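Long-range contact in peptidoglycan recognition protein 3 (Branchiostoma belcheri tsingtauense, PDB 4Z8I), which probably cleaves the amide bond between the glycan and peptide of peptidoglycan as a zinc amidase fused to a chitin-binding domain: residues 34-39 / 49-54. Residues are numbered along the deposited sequence; the frame is centred on the assembly and turned at random.
Sequences CSEWGW and CSSCVD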
loop_
_atom_site.group_PDB
_atom_site.type_symbol
_atom_site.label_atom_id
_atom_site.label_comp_id
_atom_site.label_asym_id
_atom_site.label_seq_id
_atom_site.Cartn_x
_atom_site.Cartn_y
_atom_site.Cartn_z
ATOM N N CYS A 34 -8.972 -10.697 18.130
ATOM C CA CYS A 34 -8.612 -11.602 19.211
ATOM C C CYS A 34 -9.769 -11.684 20.200
ATOM O O CYS A 34 -10.108 -10.694 20.846
ATOM C CB CYS A 34 -7.350 -11.107 19.916
ATOM S SG CYS A 34 -6.571 -12.318 21.005
ATOM N N SER A 35 -10.370 -12.864 20.314
ATOM C CA SER A 35 -11.566 -13.050 21.135
ATOM C C SER A 35 -11.251 -13.305 22.609
ATOM O O SER A 35 -10.092 -13.252 23.023
ATOM C CB SER A 35 -12.407 -14.204 20.584
ATOM O OG SER A 35 -11.735 -15.442 20.744
ATOM N N GLU A 36 -12.297 -13.572 23.391
ATOM C CA GLU A 36 -12.163 -13.915 24.806
ATOM C C GLU A 36 -11.342 -15.180 24.985
ATOM O O GLU A 36 -10.559 -15.305 25.927
ATOM C CB GLU A 36 -13.540 -14.170 25.426
ATOM C CG GLU A 36 -14.371 -12.940 25.729
ATOM C CD GLU A 36 -15.774 -13.304 26.169
ATOM O OE1 GLU A 36 -16.080 -14.514 26.211
ATOM O OE2 GLU A 36 -16.569 -12.387 26.467
ATOM N N TRP A 37 -11.541 -16.123 24.073
ATOM C CA TRP A 37 -11.004 -17.466 24.223
ATOM C C TRP A 37 -9.613 -17.602 23.618
ATOM O O TRP A 37 -9.071 -18.702 23.528
ATOM C CB TRP A 37 -11.972 -18.469 23.601
ATOM C CG TRP A 37 -13.390 -18.181 23.981
ATOM C CD1 TRP A 37 -14.317 -17.497 23.247
ATOM C CD2 TRP A 37 -14.037 -18.549 25.202
ATOM N NE1 TRP A 37 -15.506 -17.426 23.936
ATOM C CE2 TRP A 37 -15.359 -18.067 25.138
ATOM C CE3 TRP A 37 -13.629 -19.247 26.341
ATOM C CZ2 TRP A 37 -16.273 -18.261 26.170
ATOM C CZ3 TRP A 37 -14.536 -19.437 27.362
ATOM C CH2 TRP A 37 -15.842 -18.947 27.272
ATOM N N GLY A 38 -9.043 -16.476 23.207
ATOM C CA GLY A 38 -7.675 -16.447 22.729
ATOM C C GLY A 38 -7.494 -17.017 21.339
ATOM O O GLY A 38 -6.439 -17.566 21.022
ATOM N N TRP A 39 -8.525 -16.896 20.508
ATOM C CA TRP A 39 -8.419 -17.275 19.106
ATOM C C TRP A 39 -8.515 -16.048 18.213
ATOM O O TRP A 39 -9.253 -15.108 18.509
ATOM C CB TRP A 39 -9.518 -18.268 18.715
ATOM C CG TRP A 39 -9.282 -19.669 19.180
ATOM C CD1 TRP A 39 -9.852 -20.284 20.257
ATOM C CD2 TRP A 39 -8.421 -20.638 18.574
ATOM N NE1 TRP A 39 -9.395 -21.576 20.361
ATOM C CE2 TRP A 39 -8.513 -21.818 19.341
ATOM C CE3 TRP A 39 -7.578 -20.623 17.460
ATOM C CZ2 TRP A 39 -7.793 -22.968 19.027
ATOM C CZ3 TRP A 39 -6.865 -21.764 17.151
ATOM C CH2 TRP A 39 -6.978 -22.920 17.930
ATOM N N CYS A 49 -16.681 -8.225 21.818
ATOM C CA CYS A 49 -16.704 -8.574 23.237
ATOM C C CYS A 49 -15.917 -7.531 24.025
ATOM O O CYS A 49 -15.156 -6.750 23.447
ATOM C CB CYS A 49 -16.130 -9.973 23.478
ATOM S SG CYS A 49 -14.353 -10.016 23.787
ATOM N N SER A 50 -16.103 -7.513 25.340
ATOM C CA SER A 50 -15.487 -6.489 26.178
ATOM C C SER A 50 -13.968 -6.623 26.225
ATOM O O SER A 50 -13.254 -5.627 26.333
ATOM C CB SER A 50 -16.069 -6.533 27.593
ATOM O OG SER A 50 -15.568 -5.465 28.381
ATOM N N SER A 51 -13.481 -7.857 26.141
ATOM C CA SER A 51 -12.047 -8.126 26.204
ATOM C C SER A 51 -11.462 -8.432 24.828
ATOM O O SER A 51 -10.284 -8.764 24.701
ATOM C CB SER A 51 -11.768 -9.281 27.168
ATOM O OG SER A 51 -12.614 -10.387 26.899
ATOM N N CYS A 52 -12.294 -8.321 23.798
ATOM C CA CYS A 52 -11.858 -8.579 22.434
ATOM C C CYS A 52 -11.037 -7.412 21.902
ATOM O O CYS A 52 -11.224 -6.272 22.326
ATOM C CB CYS A 52 -13.065 -8.819 21.524
ATOM S SG CYS A 52 -13.941 -10.368 21.831
ATOM N N VAL A 53 -10.123 -7.700 20.980
ATOM C CA VAL A 53 -9.340 -6.655 20.329
ATOM C C VAL A 53 -9.420 -6.801 18.815
ATOM O O VAL A 53 -9.066 -7.846 18.268
ATOM C CB VAL A 53 -7.857 -6.691 20.756
ATOM C CG1 VAL A 53 -7.126 -5.472 20.218
ATOM C CG2 VAL A 53 -7.734 -6.751 22.269
ATOM N N ASP A 54 -9.898 -5.757 18.142
ATOM C CA ASP A 54 -9.958 -5.752 16.685
ATOM C C ASP A 54 -8.743 -5.021 16.123
ATOM O O ASP A 54 -8.668 -3.791 16.169
ATOM C CB ASP A 54 -11.260 -5.108 16.198
ATOM C CG ASP A 54 -11.393 -5.118 14.681
ATOM O OD1 ASP A 54 -10.620 -5.830 14.004
ATOM O OD2 ASP A 54 -12.287 -4.415 14.165
#
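Cys34 and Val53 pair through their backbones as an antiparallel hydrogen-bonded pair. Cys34 N donates to Val53 O at 2.9 Å, and Val53 N returns the bond to Cys34 O at 3.0 Å, this second donor lying in the carbonyl plane. Cys34 O has a further neighbour, Cys52 CA at 3.2 Å, in a CA-H...O contact. Beyond this bridge the touching passes to sulfur. The Cys49-Cys52 disulfide faces the start of the type I turn Ser35-Gly38, with Cys52 SG 3.6 Å from Ser35 CA and Cys49 SG 3.5 Å from Glu36 CG. That same methylene carbon meets Ser51 OG at 3.3 Å. Chi1 of -76° sets Glu36 CG beside the backbone N, where it makes these contacts; farther out OE2 comes within 3.9 Å of Cys49 CB, while OE1 sits 3.3 Å above one face of the Trp37 ring, toward its rim.

Behind this first shell, Ser35 N bonds to Trp39 O, and Ser35 OG takes a weak bond from Trp37 N within the turn. Cys34 points SG anti to its backbone N (chi1 -166°), and its disulfide to Cys11 ties 34-39 to the N-terminal part of the domain. Strand 33-34 is the middle of three short strands, between 40-41 and 53-54, in a small cystine-rich unit consistent with the fused chitin-binding domain, well away from the zinc site. Cys49-Cys52 closes the turn of 49-54 on itself; no covalent link crosses the contact, and two backbone hydrogen bonds plus packing of that disulfide hold the segments together.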